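Local atomic coordinates of GTP cyclohydrolase 1 type 2 homolog (Escherichia coli, Escherichia coli O157:H7, PDB entry 1NMO), a protein that binds two iron ions in each subunit of a ring-shaped hexamer and may take part in breaking down radiation-damaged nucleotides. Residues L140-A143 and S144-E147; G214-A217 and T218-G222. All coordinates share one frame; numbering follows the deposited sequence.

Interaction 1: L140-A143 and S144-E147; sequences LELA and SWIE
L142 meets both W145 and I146 within two turns of the alpha-helix 139-150, at the i,i+3 and i,i+4 spacings that bring side chains onto one helix flank. Its CG stands anti to the backbone N (chi1 -177°), which lets the CD1 branch lean toward the next turn. From there CD1 reaches the pyrrole part of the indole, 3.7 Å from W145 CD1, on a slanting approach. The other neighbour is aliphatic: L142 CG lies 3.9 Å from I146 CD1, the end of an extended ethyl arm. L142 and I146 also pack on Y211 of strand 209-212, and L142 continues onto L133 and V137 of strand 128-137, which places this flank against the six-stranded sheet. The indole leads outward, and its NE1 donates to the carbonyl of L116. Four i,i+4 backbone bonds hold the turns together; the straightest joins I146 N to L142 O (2.9 Å, 169° at the hydrogen). E147 stretches out with its chain extended, and a water bridges back to the preceding turn, donating to E147 OE1 at 2.6 Å and, weakly, to A143 O at 3.2 Å.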
loop_
_atom_site.group_PDB
_atom_site.type_symbol
_atom_site.label_atom_id
_atom_site.label_comp_id
_atom_site.label_asym_id
_atom_site.label_seq_id
_atom_site.Cartn_x
_atom_site.Cartn_y
_atom_site.Cartn_z
ATOM N N LEU A 140 -15.296 14.202 -19.117
ATOM C CA LEU A 140 -14.635 13.893 -17.838
ATOM C C LEU A 140 -15.648 14.042 -16.712
ATOM O O LEU A 140 -15.794 13.191 -15.797
ATOM C CB LEU A 140 -13.457 14.846 -17.651
ATOM C CG LEU A 140 -12.990 15.143 -16.209
ATOM C CD1 LEU A 140 -12.370 13.864 -15.643
ATOM C CD2 LEU A 140 -11.885 16.296 -16.185
ATOM N N GLU A 141 -16.384 15.130 -16.809
ATOM C CA GLU A 141 -17.448 15.438 -15.846
ATOM C C GLU A 141 -18.514 14.334 -15.878
ATOM O O GLU A 141 -19.049 13.932 -14.826
ATOM C CB GLU A 141 -18.099 16.772 -16.226
ATOM C CG GLU A 141 -18.322 17.642 -14.998
ATOM C CD GLU A 141 -19.074 18.958 -15.319
ATOM O OE1 GLU A 141 -18.531 19.771 -16.152
ATOM O OE2 GLU A 141 -20.185 19.159 -14.716
ATOM N N LEU A 142 -18.839 13.840 -17.060
ATOM C CA LEU A 142 -19.842 12.790 -17.110
ATOM C C LEU A 142 -19.271 11.562 -16.376
ATOM O O LEU A 142 -19.981 10.853 -15.697
ATOM C CB LEU A 142 -20.196 12.435 -18.569
ATOM C CG LEU A 142 -21.313 11.390 -18.658
ATOM C CD1 LEU A 142 -22.451 11.834 -17.752
ATOM C CD2 LEU A 142 -21.813 11.226 -20.111
ATOM N N ALA A 143 -17.976 11.323 -16.500
ATOM C CA ALA A 143 -17.328 10.171 -15.853
ATOM C C ALA A 143 -17.446 10.273 -14.380
ATOM O O ALA A 143 -17.825 9.316 -13.691
ATOM C CB ALA A 143 -15.881 10.118 -16.211
ATOM N N SER A 144 -17.121 11.447 -13.871
ATOM C CA SER A 144 -17.239 11.643 -12.423
ATOM C C SER A 144 -18.638 11.514 -11.923
ATOM O O SER A 144 -18.856 11.054 -10.812
ATOM C CB SER A 144 -16.754 13.024 -12.017
ATOM O OG SER A 144 -15.370 12.912 -11.940
ATOM N N TRP A 145 -19.587 11.950 -12.727
ATOM C CA TRP A 145 -21.003 11.885 -12.371
ATOM C C TRP A 145 -21.499 10.413 -12.274
ATOM O O TRP A 145 -22.201 9.968 -11.312
ATOM C CB TRP A 145 -21.751 12.602 -13.482
ATOM C CG TRP A 145 -23.212 12.447 -13.429
ATOM C CD1 TRP A 145 -24.018 11.892 -14.369
ATOM C CD2 TRP A 145 -24.055 12.990 -12.428
ATOM N NE1 TRP A 145 -25.363 12.072 -14.022
ATOM C CE2 TRP A 145 -25.397 12.744 -12.830
ATOM C CE3 TRP A 145 -23.807 13.680 -11.228
ATOM C CZ2 TRP A 145 -26.478 13.149 -12.065
ATOM C CZ3 TRP A 145 -24.896 14.093 -10.466
ATOM C CH2 TRP A 145 -26.224 13.822 -10.900
ATOM N N ILE A 146 -21.176 9.661 -13.310
ATOM C CA ILE A 146 -21.553 8.250 -13.377
ATOM C C ILE A 146 -20.988 7.548 -12.118
ATOM O O ILE A 146 -21.699 6.762 -11.432
ATOM C CB ILE A 146 -21.005 7.655 -14.712
ATOM C CG1 ILE A 146 -21.768 8.318 -15.873
ATOM C CG2 ILE A 146 -21.160 6.141 -14.783
ATOM C CD1 ILE A 146 -21.538 7.732 -17.300
ATOM N N GLU A 147 -19.744 7.877 -11.772
ATOM C CA GLU A 147 -19.103 7.240 -10.609
ATOM C C GLU A 147 -19.745 7.589 -9.261
ATOM O O GLU A 147 -19.809 6.731 -8.344
ATOM C CB GLU A 147 -17.606 7.568 -10.581
ATOM C CG GLU A 147 -16.920 7.396 -9.207
ATOM C CD GLU A 147 -15.371 7.637 -9.297
ATOM O OE1 GLU A 147 -14.870 8.126 -10.340
ATOM O OE2 GLU A 147 -14.638 7.361 -8.331
HETATM O O HOH W 1 -14.785 8.580 -12.874
#

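Interaction 2: G214-A217 and T218-G222; sequences GHHA and TERGG. With FE (Fe (III) ion), chain G; FE (Fe (III) ion), chain H.
The H215 imidazole and the E219 carboxylate meet at the iron of chain G, their planes 79° apart; E219 OE1 approaches the ring obliquely. The R220 guanidinium takes A217 O at its edge and in its plane, with NE and NH2 both donating to that single oxygen, while the H216 ring is inclined to it by 41° and rests nearer the aliphatic part of the arginine, its NE2 3.9 Å from R220 CG and hydrogen-bonded to D242 OD1. These groups project from the short helical turn 215-218 and the bend leading into helix 221-233.

H215 NE2 and E219 OE1 each bind the iron of chain G at 2.3 Å, and E219 OE2 binds the iron of chain H at 2.3 Å, so the carboxylate bridges the dinuclear centre. OE2 also bonds with T172 OG1. H64 completes the protein ligands of the chain G iron; H63 and D101 join E219 and a water on that of chain H. The other ring nitrogen, H215 ND1, is hydrogen-bonded to E194, a second-shell carboxylate that fixes the rotation of the imidazole.

The turn itself is secured by T218. With chi1 at 62°, OG1 sits between the backbone N and the carbonyl carbon and donates to G214 O at 2.8 Å, in the carbonyl plane; T218 N reaches the same oxygen from above that plane. A217 O takes three donors: R220 NE at 3.1 Å, R220 NH2 at 2.9 Å and a water that also accepts from R220 N. R220 NH2 has a further acceptor in L150 O.

A carboxylate shared between the two irons holds them close together, while E194 probably makes H215 a more electron-rich ligand.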
loop_
_atom_site.group_PDB
_atom_site.type_symbol
_atom_site.label_atom_id
_atom_site.label_comp_id
_atom_site.label_asym_id
_atom_site.label_seq_id
_atom_site.Cartn_x
_atom_site.Cartn_y
_atom_site.Cartn_z
ATOM N N GLY A 214 -19.749 -0.763 -15.669
ATOM C CA GLY A 214 -19.867 -1.937 -14.816
ATOM C C GLY A 214 -21.087 -2.774 -15.115
ATOM O O GLY A 214 -22.176 -2.242 -15.232
ATOM N N HIS A 215 -20.954 -4.094 -15.202
ATOM C CA HIS A 215 -22.128 -4.919 -15.494
ATOM C C HIS A 215 -23.113 -4.962 -14.338
ATOM O O HIS A 215 -24.342 -4.649 -14.470
ATOM C CB HIS A 215 -21.744 -6.354 -15.829
ATOM C CG HIS A 215 -22.874 -7.117 -16.434
ATOM N ND1 HIS A 215 -22.750 -7.858 -17.596
ATOM C CD2 HIS A 215 -24.138 -7.309 -16.002
ATOM C CE1 HIS A 215 -23.885 -8.495 -17.843
ATOM N NE2 HIS A 215 -24.746 -8.173 -16.888
ATOM N N HIS A 216 -22.608 -5.451 -13.213
ATOM C CA HIS A 216 -23.444 -5.461 -11.994
ATOM C C HIS A 216 -23.918 -4.033 -11.570
ATOM O O HIS A 216 -25.102 -3.832 -11.189
ATOM C CB HIS A 216 -22.659 -6.020 -10.841
ATOM C CG HIS A 216 -23.402 -5.962 -9.552
ATOM N ND1 HIS A 216 -24.173 -7.021 -9.083
ATOM C CD2 HIS A 216 -23.460 -4.991 -8.606
ATOM C CE1 HIS A 216 -24.668 -6.700 -7.896
ATOM N NE2 HIS A 216 -24.249 -5.477 -7.582
ATOM N N ALA A 217 -22.989 -3.071 -11.601
ATOM C CA ALA A 217 -23.257 -1.690 -11.249
ATOM C C ALA A 217 -24.463 -1.097 -12.020
ATOM O O ALA A 217 -25.292 -0.398 -11.443
ATOM C CB ALA A 217 -21.954 -0.849 -11.500
ATOM N N THR A 218 -24.613 -1.440 -13.294
ATOM C CA THR A 218 -25.701 -0.936 -14.093
ATOM C C THR A 218 -26.998 -1.752 -14.111
ATOM O O THR A 218 -28.039 -1.268 -14.668
ATOM C CB THR A 218 -25.228 -0.684 -15.553
ATOM O OG1 THR A 218 -24.792 -1.932 -16.153
ATOM C CG2 THR A 218 -24.007 0.350 -15.543
ATOM N N GLU A 219 -26.996 -2.931 -13.456
ATOM C CA GLU A 219 -28.192 -3.769 -13.465
ATOM C C GLU A 219 -28.758 -4.057 -12.075
ATOM O O GLU A 219 -29.245 -5.181 -11.748
ATOM C CB GLU A 219 -27.947 -5.051 -14.285
ATOM C CG GLU A 219 -27.651 -4.625 -15.730
ATOM C CD GLU A 219 -27.770 -5.752 -16.697
ATOM O OE1 GLU A 219 -27.641 -6.930 -16.227
ATOM O OE2 GLU A 219 -27.981 -5.474 -17.906
ATOM N N ARG A 220 -28.622 -3.027 -11.239
ATOM C CA ARG A 220 -29.243 -3.089 -9.960
ATOM C C ARG A 220 -30.572 -2.298 -10.199
ATOM O O ARG A 220 -31.605 -2.618 -9.621
ATOM C CB ARG A 220 -28.392 -2.370 -8.944
ATOM C CG ARG A 220 -27.182 -3.108 -8.514
ATOM C CD ARG A 220 -26.367 -2.154 -7.653
ATOM N NE ARG A 220 -25.788 -1.080 -8.496
ATOM C CZ ARG A 220 -24.923 -0.170 -8.046
ATOM N NH1 ARG A 220 -24.537 -0.179 -6.773
ATOM N NH2 ARG A 220 -24.427 0.722 -8.877
ATOM N N GLY A 221 -30.569 -1.305 -11.092
ATOM C CA GLY A 221 -31.805 -0.519 -11.202
ATOM C C GLY A 221 -33.135 -1.251 -11.327
ATOM O O GLY A 221 -34.053 -1.004 -10.546
ATOM N N GLY A 222 -33.231 -2.138 -12.323
ATOM C CA GLY A 222 -34.446 -2.910 -12.634
ATOM C C GLY A 222 -35.014 -3.819 -11.567
ATOM O O GLY A 222 -36.184 -3.710 -11.178
HETATM FE FE FE G . -26.867 -8.719 -17.441
HETATM FE FE FE H . -29.219 -7.144 -18.859
HETATM O O HOH W 2 -28.083 -0.293 -11.605
HETATM O O HOH W 3 -28.530 -6.207 -20.929
#

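In the fold
Along the chain, interaction 1 comes first, within helix 139-150 of the half of the subunit built on the six-stranded mixed sheet. Strands 155-157, 165-170, 189-192 and 209-212 follow before interaction 2 begins just beyond the last of them. Both contacts are local, and they stand in series, neither nesting nor crossing; the centres of interactions 1 and 2 are about 16 Å apart. Their nearest atoms are about 6 Å apart, without touching. Strand 209-212 relates them: its Y211 packs against L142, A143 and I146, and its end leads into 214-222. Interaction 2 then lies between the two halves, where H63, H64 and D101 reach the irons, and runs on into helix 221-233.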